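Local coordinates for protein peptidase, C14 family (PDB 3BIJ) that is of unknown function but belongs to the caspase-like C14 peptidase family and may therefore act as a cysteine endopeptidase, at residues Cys135-Val140 / Tyr164-Gln169; Lys199-Leu204 / Thr264-Phe269; Arg229-Gly234 / Gln272-Val277. One frame throughout, in Å; residues are numbered along the deposited sequence.

Contacts 1 and 3 are buried, whereas contact 2 is partly buried, with T264 exposed. Contact 1 joins two loops. One of them leaves strand 127-133, and that strand pairs in parallel with strand 201-206 of contact 2. The centres of contacts 1 and 2 are about 29 Å apart, on opposite sides of the chain's centre. The second segments of contacts 2 and 3 follow one another near the end of the chain, helix 267-271 running from one toward the other. The chemistry differs. Contact 1 brings sulfur against a backbone carbon, contact 2 has hydroxyl hydrogen bonds at the start of a strand, and contact 3 is mainly aromatic, with one arginine bond.

Contact 1: residues Cys135-Val140 / Tyr164-Gln169; sequences CHSGTV and YRAMPQ
C135 holds its SG between the backbone N and the carbonyl carbon, the crowded position (chi1 63°), and this turns the sulfur onto segment 164-169. SG of C135 lies 3.4 Å from the carbonyl carbon C of R165. The same C135 SG is 3.3 Å from CB of A166. In S137 the hydroxyl is anti to the carbonyl carbon (chi1 -67°), which sets OG 2.5 Å from O of M167. A water sits beside this pair. It accepts from N of S137 at 2.9 Å and gives a weak bond to O of M167. The two segments run roughly side by side, their directions 28° apart.

The run D-S-C-H-S-G ending at G138 matches the signature that carries the catalytic cysteine in metacaspases and related clan CD peptidases. C135 is therefore probably the nucleophile. It follows strand 127-133, the place expected for it in the caspase fold. R165 is the centre of an inverse gamma turn, and its side chain leads away from C135 in an extended form. NH2 makes a salt bridge to D32, and NH1 makes one to D216. Its backbone bonds to G85 and S214. With its carbonyl carbon beside the sulfur, R165 resembles the P1 residue of a substrate in an acidic S1 pocket, consistent with a substrate-like occupation by the chain itself.

Further along, Q169 packs CG against CB of S137 at 3.6 Å. The rest of the Q169 chain is extended and brings OE1 to 3.5 Å from O of G138, a meeting of two acceptors. Both segments run into helices. T139 is the N-cap of helix 140-145, and its OG1 makes a weak capping bond to N of V141. P168 holds the N-cap position of helix 169-178 and packs on F219 of a second subunit.

Contact 2: residues Lys199-Leu204 / Thr264-Phe269; sequences KASILL and TPDPAF
CB of L203 and O of S201 approach the F269 ring obliquely, both nearest to CE2. CE2 of F269 is 3.6 Å from CB of L203 and 3.9 Å from O of S201. Y240 meets the same ring in an edge-to-face pair. In this caspase-like fold, strand 201-206 of the central sheet pairs antiparallel with strand 258-263, and segment 264-269 leaves that neighbour and runs on into helix 267-271. S201 and L203 both point their CB toward this segment, while I202 turns to V128. The other flat group is the D266 carboxylate, whose OD1 is approached by N of F269 from above its plane. This is an N-cap bond at the start of the helix.

S201 gives its OG hydrogen to O of T264 at 2.7 Å, nearly along the C=O axis. The hydroxyl is anti to the carbonyl carbon of S201 (chi1 -61°), and OG also lies 3.2 Å from CB of D266. An alanine here would probably leave O of T264 without this donor and give the turn before the helix more freedom to move. T264 adds a weak bond from its N to O of A200 at 3.3 Å. OG1 of T264 donates to O of K199 at 2.8 Å, tilted 32° from that carbonyl's plane.

Contact 3: residues Arg229-Gly234 / Gln272-Val277; sequences RVWKNG and QRPFTV
W231 and F275 form the buried, apolar part of this contact as an edge-to-face pair. The edge of F275 meets one face of the indole, with centroids 5.1 Å apart and planes at 80°. CD2 of F275 lies over the rim of the six-membered ring. On the opposite indole face sits CA of G234. CG of W231 is anti to the backbone N (chi1 173°), which starts the indole into this slot between F275 and G234. P274 closes on it, with CG 3.5 Å from CZ3 of W231.

The more open side is formed by partly exposed G234 and R273, though its contacts are short. CH2 of W231 lies over a face of the guanidinium, 3.2 Å from NH2 of R273. NH1 of R273 donates to O of G234 at 3.1 Å, an almost straight bond of 172° in the guanidinium plane. NH1 also bonds to O of Y236. R43 and K237 lie close by, so like charges may strain this corner.

W231 and F275 both touch I39 of helix 29-42, and F275 also meets F131 of strand 127-133. Such an apolar layer between helices and the central sheet is what the alpha/beta sandwich of the caspase fold leads one to expect.

Contact 1: residues Cys135-Val140 / Tyr164-Gln169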
loop_
_atom_site.group_PDB
_atom_site.type_symbol
_atom_site.label_atom_id
_atom_site.label_comp_id
_atom_site.label_asym_id
_atom_site.label_seq_id
_atom_site.Cartn_x
_atom_site.Cartn_y
_atom_site.Cartn_z
ATOM N N CYS A 135 2.187 10.334 -24.213
ATOM C CA CYS A 135 1.299 9.186 -24.079
ATOM C C CYS A 135 -0.140 9.600 -24.362
ATOM O O CYS A 135 -0.407 10.759 -24.678
ATOM C CB CYS A 135 1.393 8.627 -22.667
ATOM S SG CYS A 135 0.833 9.796 -21.430
ATOM N N HIS A 136 -1.065 8.650 -24.241
ATOM C CA HIS A 136 -2.480 8.921 -24.491
ATOM C C HIS A 136 -3.346 8.318 -23.400
ATOM O O HIS A 136 -2.987 7.299 -22.823
ATOM C CB HIS A 136 -2.883 8.350 -25.849
ATOM C CG HIS A 136 -2.210 9.031 -26.998
ATOM N ND1 HIS A 136 -2.556 10.299 -27.417
ATOM C CD2 HIS A 136 -1.169 8.649 -27.778
ATOM C CE1 HIS A 136 -1.759 10.668 -28.404
ATOM N NE2 HIS A 136 -0.907 9.686 -28.641
ATOM N N SER A 137 -4.479 8.950 -23.105
ATOM C CA SER A 137 -5.379 8.431 -22.080
ATOM C C SER A 137 -5.811 7.019 -22.430
ATOM O O SER A 137 -6.077 6.213 -21.547
ATOM C CB SER A 137 -6.629 9.300 -21.967
ATOM O OG SER A 137 -6.316 10.580 -21.474
ATOM N N GLY A 138 -5.879 6.722 -23.723
ATOM C CA GLY A 138 -6.311 5.403 -24.141
ATOM C C GLY A 138 -7.765 5.186 -23.753
ATOM O O GLY A 138 -8.580 6.120 -23.775
ATOM N N THR A 139 -8.089 3.956 -23.373
ATOM C CA THR A 139 -9.453 3.610 -22.991
ATOM C C THR A 139 -9.625 3.568 -21.474
ATOM O O THR A 139 -8.662 3.747 -20.724
ATOM C CB THR A 139 -9.870 2.239 -23.591
ATOM O OG1 THR A 139 -9.102 1.186 -22.995
ATOM C CG2 THR A 139 -9.643 2.230 -25.097
ATOM N N VAL A 140 -10.857 3.337 -21.023
ATOM C CA VAL A 140 -11.145 3.284 -19.594
ATOM C C VAL A 140 -10.319 2.205 -18.891
ATOM O O VAL A 140 -10.008 2.329 -17.711
ATOM C CB VAL A 140 -12.659 3.039 -19.339
ATOM C CG1 VAL A 140 -13.131 1.801 -20.080
ATOM C CG2 VAL A 140 -12.924 2.916 -17.847
ATOM N N TYR A 164 1.568 12.770 -15.659
ATOM C CA TYR A 164 1.685 12.003 -16.879
ATOM C C TYR A 164 1.361 12.931 -18.048
ATOM O O TYR A 164 0.508 13.808 -17.942
ATOM C CB TYR A 164 0.722 10.823 -16.821
ATOM C CG TYR A 164 1.113 9.765 -15.810
ATOM C CD1 TYR A 164 2.192 8.909 -16.055
ATOM C CD2 TYR A 164 0.379 9.578 -14.640
ATOM C CE1 TYR A 164 2.521 7.884 -15.167
ATOM C CE2 TYR A 164 0.699 8.555 -13.740
ATOM C CZ TYR A 164 1.765 7.715 -14.015
ATOM O OH TYR A 164 2.070 6.671 -13.180
ATOM N N ARG A 165 2.049 12.732 -19.163
ATOM C CA ARG A 165 1.872 13.570 -20.332
ATOM C C ARG A 165 0.688 13.194 -21.208
ATOM O O ARG A 165 0.801 13.082 -22.428
ATOM C CB ARG A 165 3.174 13.574 -21.126
ATOM C CG ARG A 165 4.325 14.189 -20.337
ATOM C CD ARG A 165 5.630 14.226 -21.124
ATOM N NE ARG A 165 6.663 14.980 -20.429
ATOM C CZ ARG A 165 7.904 15.139 -20.872
ATOM N NH1 ARG A 165 8.767 15.854 -20.157
ATOM N NH2 ARG A 165 8.275 14.581 -22.025
ATOM N N ALA A 166 -0.459 13.007 -20.569
ATOM C CA ALA A 166 -1.675 12.665 -21.292
ATOM C C ALA A 166 -2.782 13.610 -20.853
ATOM O O ALA A 166 -2.964 13.865 -19.659
ATOM C CB ALA A 166 -2.077 11.230 -21.003
HETATM N N MSE A 167 -3.524 14.127 -21.821
HETATM C CA MSE A 167 -4.612 15.028 -21.512
HETATM C C MSE A 167 -5.733 14.202 -20.879
HETATM O O MSE A 167 -6.065 13.112 -21.365
HETATM C CB MSE A 167 -5.089 15.724 -22.789
HETATM C CG MSE A 167 -6.316 16.593 -22.620
HETATM SE SE MSE A 167 -6.744 17.579 -24.257
HETATM C CE MSE A 167 -7.115 16.068 -25.447
ATOM N N PRO A 168 -6.301 14.682 -19.757
ATOM C CA PRO A 168 -7.383 13.927 -19.117
ATOM C C PRO A 168 -8.607 13.816 -20.021
ATOM O O PRO A 168 -8.968 14.767 -20.709
ATOM C CB PRO A 168 -7.640 14.710 -17.833
ATOM C CG PRO A 168 -7.160 16.083 -18.159
ATOM C CD PRO A 168 -5.913 15.840 -18.936
ATOM N N GLN A 169 -9.236 12.649 -20.016
ATOM C CA GLN A 169 -10.392 12.406 -20.863
ATOM C C GLN A 169 -11.469 13.467 -20.767
ATOM O O GLN A 169 -12.088 13.824 -21.768
ATOM C CB GLN A 169 -10.989 11.040 -20.556
ATOM C CG GLN A 169 -10.066 9.898 -20.907
ATOM C CD GLN A 169 -10.725 8.551 -20.721
ATOM O OE1 GLN A 169 -10.113 7.514 -20.976
ATOM N NE2 GLN A 169 -11.983 8.555 -20.275
HETATM O O HOH W 1 -5.092 11.501 -24.261
#

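Contact 2: residues Lys199-Leu204 / Thr264-Phe269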
loop_
_atom_site.group_PDB
_atom_site.type_symbol
_atom_site.label_atom_id
_atom_site.label_comp_id
_atom_site.label_asym_id
_atom_site.label_seq_id
_atom_site.Cartn_x
_atom_site.Cartn_y
_atom_site.Cartn_z
ATOM N N LYS A 199 7.095 6.477 -48.417
ATOM C CA LYS A 199 8.349 6.169 -49.089
ATOM C C LYS A 199 9.544 6.219 -48.153
ATOM O O LYS A 199 10.443 5.377 -48.236
ATOM C CB LYS A 199 8.572 7.138 -50.250
ATOM C CG LYS A 199 7.657 8.350 -50.221
ATOM C CD LYS A 199 8.089 9.415 -51.226
ATOM C CE LYS A 199 8.099 8.888 -52.658
ATOM N NZ LYS A 199 6.760 8.363 -53.074
ATOM N N ALA A 200 9.550 7.200 -47.258
ATOM C CA ALA A 200 10.660 7.364 -46.323
ATOM C C ALA A 200 10.745 6.254 -45.267
ATOM O O ALA A 200 9.768 5.553 -45.018
ATOM C CB ALA A 200 10.549 8.717 -45.652
ATOM N N SER A 201 11.920 6.079 -44.664
ATOM C CA SER A 201 12.102 5.059 -43.625
ATOM C C SER A 201 11.813 5.662 -42.258
ATOM O O SER A 201 12.606 6.456 -41.751
ATOM C CB SER A 201 13.537 4.523 -43.613
ATOM O OG SER A 201 13.884 3.914 -44.837
ATOM N N ILE A 202 10.698 5.271 -41.654
ATOM C CA ILE A 202 10.328 5.801 -40.348
ATOM C C ILE A 202 10.793 4.912 -39.184
ATOM O O ILE A 202 10.655 3.689 -39.216
ATOM C CB ILE A 202 8.794 5.974 -40.222
ATOM C CG1 ILE A 202 8.199 6.563 -41.513
ATOM C CG2 ILE A 202 8.481 6.908 -39.054
ATOM C CD1 ILE A 202 8.587 8.010 -41.789
ATOM N N LEU A 203 11.365 5.544 -38.166
ATOM C CA LEU A 203 11.812 4.856 -36.964
ATOM C C LEU A 203 11.244 5.723 -35.860
ATOM O O LEU A 203 11.780 6.790 -35.536
ATOM C CB LEU A 203 13.341 4.793 -36.868
ATOM C CG LEU A 203 13.935 4.350 -35.522
ATOM C CD1 LEU A 203 13.213 3.146 -35.023
ATOM C CD2 LEU A 203 15.421 4.064 -35.650
ATOM N N LEU A 204 10.128 5.264 -35.306
ATOM C CA LEU A 204 9.415 5.977 -34.259
ATOM C C LEU A 204 9.701 5.351 -32.896
ATOM O O LEU A 204 9.382 4.188 -32.669
ATOM C CB LEU A 204 7.929 5.900 -34.573
ATOM C CG LEU A 204 7.049 7.130 -34.387
ATOM C CD1 LEU A 204 5.803 6.960 -35.243
ATOM C CD2 LEU A 204 6.708 7.334 -32.912
ATOM N N THR A 264 9.412 2.418 -45.987
ATOM C CA THR A 264 10.349 1.534 -46.662
ATOM C C THR A 264 11.450 1.070 -45.715
ATOM O O THR A 264 12.215 1.877 -45.192
ATOM C CB THR A 264 10.979 2.223 -47.886
ATOM O OG1 THR A 264 9.936 2.652 -48.769
ATOM C CG2 THR A 264 11.892 1.257 -48.632
ATOM N N PRO A 265 11.539 -0.247 -45.474
ATOM C CA PRO A 265 12.568 -0.784 -44.577
ATOM C C PRO A 265 13.983 -0.335 -44.956
ATOM O O PRO A 265 14.315 -0.229 -46.140
ATOM C CB PRO A 265 12.376 -2.298 -44.694
ATOM C CG PRO A 265 11.808 -2.470 -46.060
ATOM C CD PRO A 265 10.800 -1.337 -46.131
ATOM N N ASP A 266 14.803 -0.067 -43.946
ATOM C CA ASP A 266 16.171 0.372 -44.158
ATOM C C ASP A 266 17.037 -0.193 -43.041
ATOM O O ASP A 266 17.311 0.481 -42.045
ATOM C CB ASP A 266 16.248 1.900 -44.137
ATOM C CG ASP A 266 17.611 2.426 -44.567
ATOM O OD1 ASP A 266 18.619 1.734 -44.339
ATOM O OD2 ASP A 266 17.677 3.541 -45.124
ATOM N N PRO A 267 17.487 -1.446 -43.195
ATOM C CA PRO A 267 18.325 -2.079 -42.175
ATOM C C PRO A 267 19.615 -1.321 -41.894
ATOM O O PRO A 267 20.141 -1.379 -40.783
ATOM C CB PRO A 267 18.568 -3.475 -42.750
ATOM C CG PRO A 267 18.543 -3.230 -44.221
ATOM C CD PRO A 267 17.353 -2.315 -44.375
ATOM N N ALA A 268 20.125 -0.602 -42.886
ATOM C CA ALA A 268 21.357 0.155 -42.681
ATOM C C ALA A 268 21.110 1.297 -41.701
ATOM O O ALA A 268 21.976 1.639 -40.896
ATOM C CB ALA A 268 21.873 0.705 -44.007
ATOM N N PHE A 269 19.914 1.874 -41.779
ATOM C CA PHE A 269 19.515 2.981 -40.914
ATOM C C PHE A 269 19.369 2.528 -39.453
ATOM O O PHE A 269 19.899 3.167 -38.540
ATOM C CB PHE A 269 18.206 3.592 -41.442
ATOM C CG PHE A 269 17.599 4.625 -40.540
ATOM C CD1 PHE A 269 18.394 5.566 -39.900
ATOM C CD2 PHE A 269 16.220 4.663 -40.343
ATOM C CE1 PHE A 269 17.822 6.533 -39.073
ATOM C CE2 PHE A 269 15.637 5.623 -39.522
ATOM C CZ PHE A 269 16.436 6.559 -38.884
#

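Contact 3: residues Arg229-Gly234 / Gln272-Val277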
loop_
_atom_site.group_PDB
_atom_site.type_symbol
_atom_site.label_atom_id
_atom_site.label_comp_id
_atom_site.label_asym_id
_atom_site.label_seq_id
_atom_site.Cartn_x
_atom_site.Cartn_y
_atom_site.Cartn_z
ATOM N N ARG A 229 20.771 9.607 -20.235
ATOM C CA ARG A 229 21.706 8.873 -19.390
ATOM C C ARG A 229 22.497 7.780 -20.132
ATOM O O ARG A 229 23.682 7.596 -19.864
ATOM C CB ARG A 229 20.973 8.293 -18.171
ATOM C CG ARG A 229 21.834 7.369 -17.314
ATOM C CD ARG A 229 21.614 7.534 -15.812
ATOM N NE ARG A 229 22.423 8.612 -15.265
ATOM C CZ ARG A 229 22.864 8.651 -14.010
ATOM N NH1 ARG A 229 23.596 9.672 -13.583
ATOM N NH2 ARG A 229 22.583 7.661 -13.178
ATOM N N VAL A 230 21.865 7.059 -21.059
ATOM C CA VAL A 230 22.589 6.021 -21.791
ATOM C C VAL A 230 23.397 6.675 -22.895
ATOM O O VAL A 230 24.461 6.200 -23.256
ATOM C CB VAL A 230 21.648 4.965 -22.431
ATOM C CG1 VAL A 230 20.734 4.367 -21.378
ATOM C CG2 VAL A 230 20.834 5.595 -23.541
ATOM N N TRP A 231 22.889 7.769 -23.447
ATOM C CA TRP A 231 23.625 8.448 -24.496
ATOM C C TRP A 231 24.915 8.999 -23.892
ATOM O O TRP A 231 25.925 9.156 -24.576
ATOM C CB TRP A 231 22.782 9.572 -25.076
ATOM C CG TRP A 231 23.509 10.428 -26.046
ATOM C CD1 TRP A 231 23.755 11.775 -25.929
ATOM C CD2 TRP A 231 24.016 10.039 -27.320
ATOM N NE1 TRP A 231 24.369 12.244 -27.052
ATOM C CE2 TRP A 231 24.544 11.203 -27.929
ATOM C CE3 TRP A 231 24.074 8.822 -28.017
ATOM C CZ2 TRP A 231 25.124 11.188 -29.207
ATOM C CZ3 TRP A 231 24.653 8.811 -29.292
ATOM C CH2 TRP A 231 25.168 9.992 -29.867
ATOM N N LYS A 232 24.872 9.279 -22.596
ATOM C CA LYS A 232 26.018 9.804 -21.857
ATOM C C LYS A 232 26.865 10.845 -22.586
ATOM O O LYS A 232 28.080 10.675 -22.753
ATOM C CB LYS A 232 26.928 8.669 -21.379
ATOM C CG LYS A 232 27.824 9.083 -20.216
ATOM C CD LYS A 232 28.609 7.925 -19.691
ATOM C CE LYS A 232 29.334 8.291 -18.406
ATOM N NZ LYS A 232 30.106 7.129 -17.849
ATOM N N ASN A 233 26.218 11.931 -23.011
ATOM C CA ASN A 233 26.901 13.034 -23.692
ATOM C C ASN A 233 27.712 12.605 -24.904
ATOM O O ASN A 233 28.821 13.105 -25.112
ATOM C CB ASN A 233 27.827 13.757 -22.708
ATOM C CG ASN A 233 27.109 14.189 -21.447
ATOM O OD1 ASN A 233 26.305 15.115 -21.472
ATOM N ND2 ASN A 233 27.393 13.512 -20.333
ATOM N N GLY A 234 27.180 11.662 -25.683
ATOM C CA GLY A 234 27.872 11.217 -26.880
ATOM C C GLY A 234 28.890 10.112 -26.716
ATOM O O GLY A 234 29.616 9.811 -27.658
ATOM N N GLN A 272 22.724 2.072 -37.811
ATOM C CA GLN A 272 23.579 3.229 -37.542
ATOM C C GLN A 272 23.594 3.593 -36.060
ATOM O O GLN A 272 22.883 2.999 -35.256
ATOM C CB GLN A 272 23.095 4.454 -38.321
ATOM C CG GLN A 272 22.936 4.265 -39.813
ATOM C CD GLN A 272 22.556 5.559 -40.517
ATOM O OE1 GLN A 272 21.573 6.209 -40.165
ATOM N NE2 GLN A 272 23.334 5.932 -41.524
ATOM N N ARG A 273 24.409 4.580 -35.711
ATOM C CA ARG A 273 24.492 5.056 -34.338
ATOM C C ARG A 273 23.272 5.958 -34.117
ATOM O O ARG A 273 22.927 6.769 -34.973
ATOM C CB ARG A 273 25.798 5.826 -34.124
ATOM C CG ARG A 273 26.246 5.800 -32.663
ATOM C CD ARG A 273 27.706 6.163 -32.365
ATOM N NE ARG A 273 27.817 7.541 -32.043
ATOM C CZ ARG A 273 28.179 8.257 -30.988
ATOM N NH1 ARG A 273 28.593 7.845 -29.794
ATOM N NH2 ARG A 273 28.080 9.537 -31.236
ATOM N N PRO A 274 22.614 5.835 -32.957
ATOM C CA PRO A 274 21.423 6.624 -32.622
ATOM C C PRO A 274 21.208 8.029 -33.201
ATOM O O PRO A 274 20.061 8.421 -33.390
ATOM C CB PRO A 274 21.401 6.605 -31.087
ATOM C CG PRO A 274 22.803 6.243 -30.699
ATOM C CD PRO A 274 23.167 5.220 -31.741
ATOM N N PHE A 275 22.242 8.808 -33.489
ATOM C CA PHE A 275 21.938 10.129 -34.049
ATOM C C PHE A 275 22.766 10.484 -35.248
ATOM O O PHE A 275 23.036 11.651 -35.511
ATOM C CB PHE A 275 22.087 11.204 -32.985
ATOM C CG PHE A 275 21.060 11.109 -31.901
ATOM C CD1 PHE A 275 19.755 11.536 -32.117
ATOM C CD2 PHE A 275 21.391 10.578 -30.664
ATOM C CE1 PHE A 275 18.795 11.436 -31.113
ATOM C CE2 PHE A 275 20.442 10.470 -29.654
ATOM C CZ PHE A 275 19.143 10.900 -29.879
ATOM N N THR A 276 23.115 9.454 -35.996
ATOM C CA THR A 276 23.941 9.604 -37.162
ATOM C C THR A 276 23.383 10.383 -38.351
ATOM O O THR A 276 22.258 10.177 -38.807
ATOM C CB THR A 276 24.407 8.231 -37.644
ATOM O OG1 THR A 276 25.020 7.535 -36.554
ATOM C CG2 THR A 276 25.401 8.379 -38.759
ATOM N N VAL A 277 24.218 11.295 -38.836
ATOM C CA VAL A 277 23.916 12.102 -39.997
ATOM C C VAL A 277 24.864 11.578 -41.064
ATOM O O VAL A 277 24.458 11.340 -42.193
ATOM C CB VAL A 277 24.208 13.600 -39.740
ATOM C CG1 VAL A 277 23.988 14.405 -41.021
ATOM C CG2 VAL A 277 23.307 14.125 -38.622
#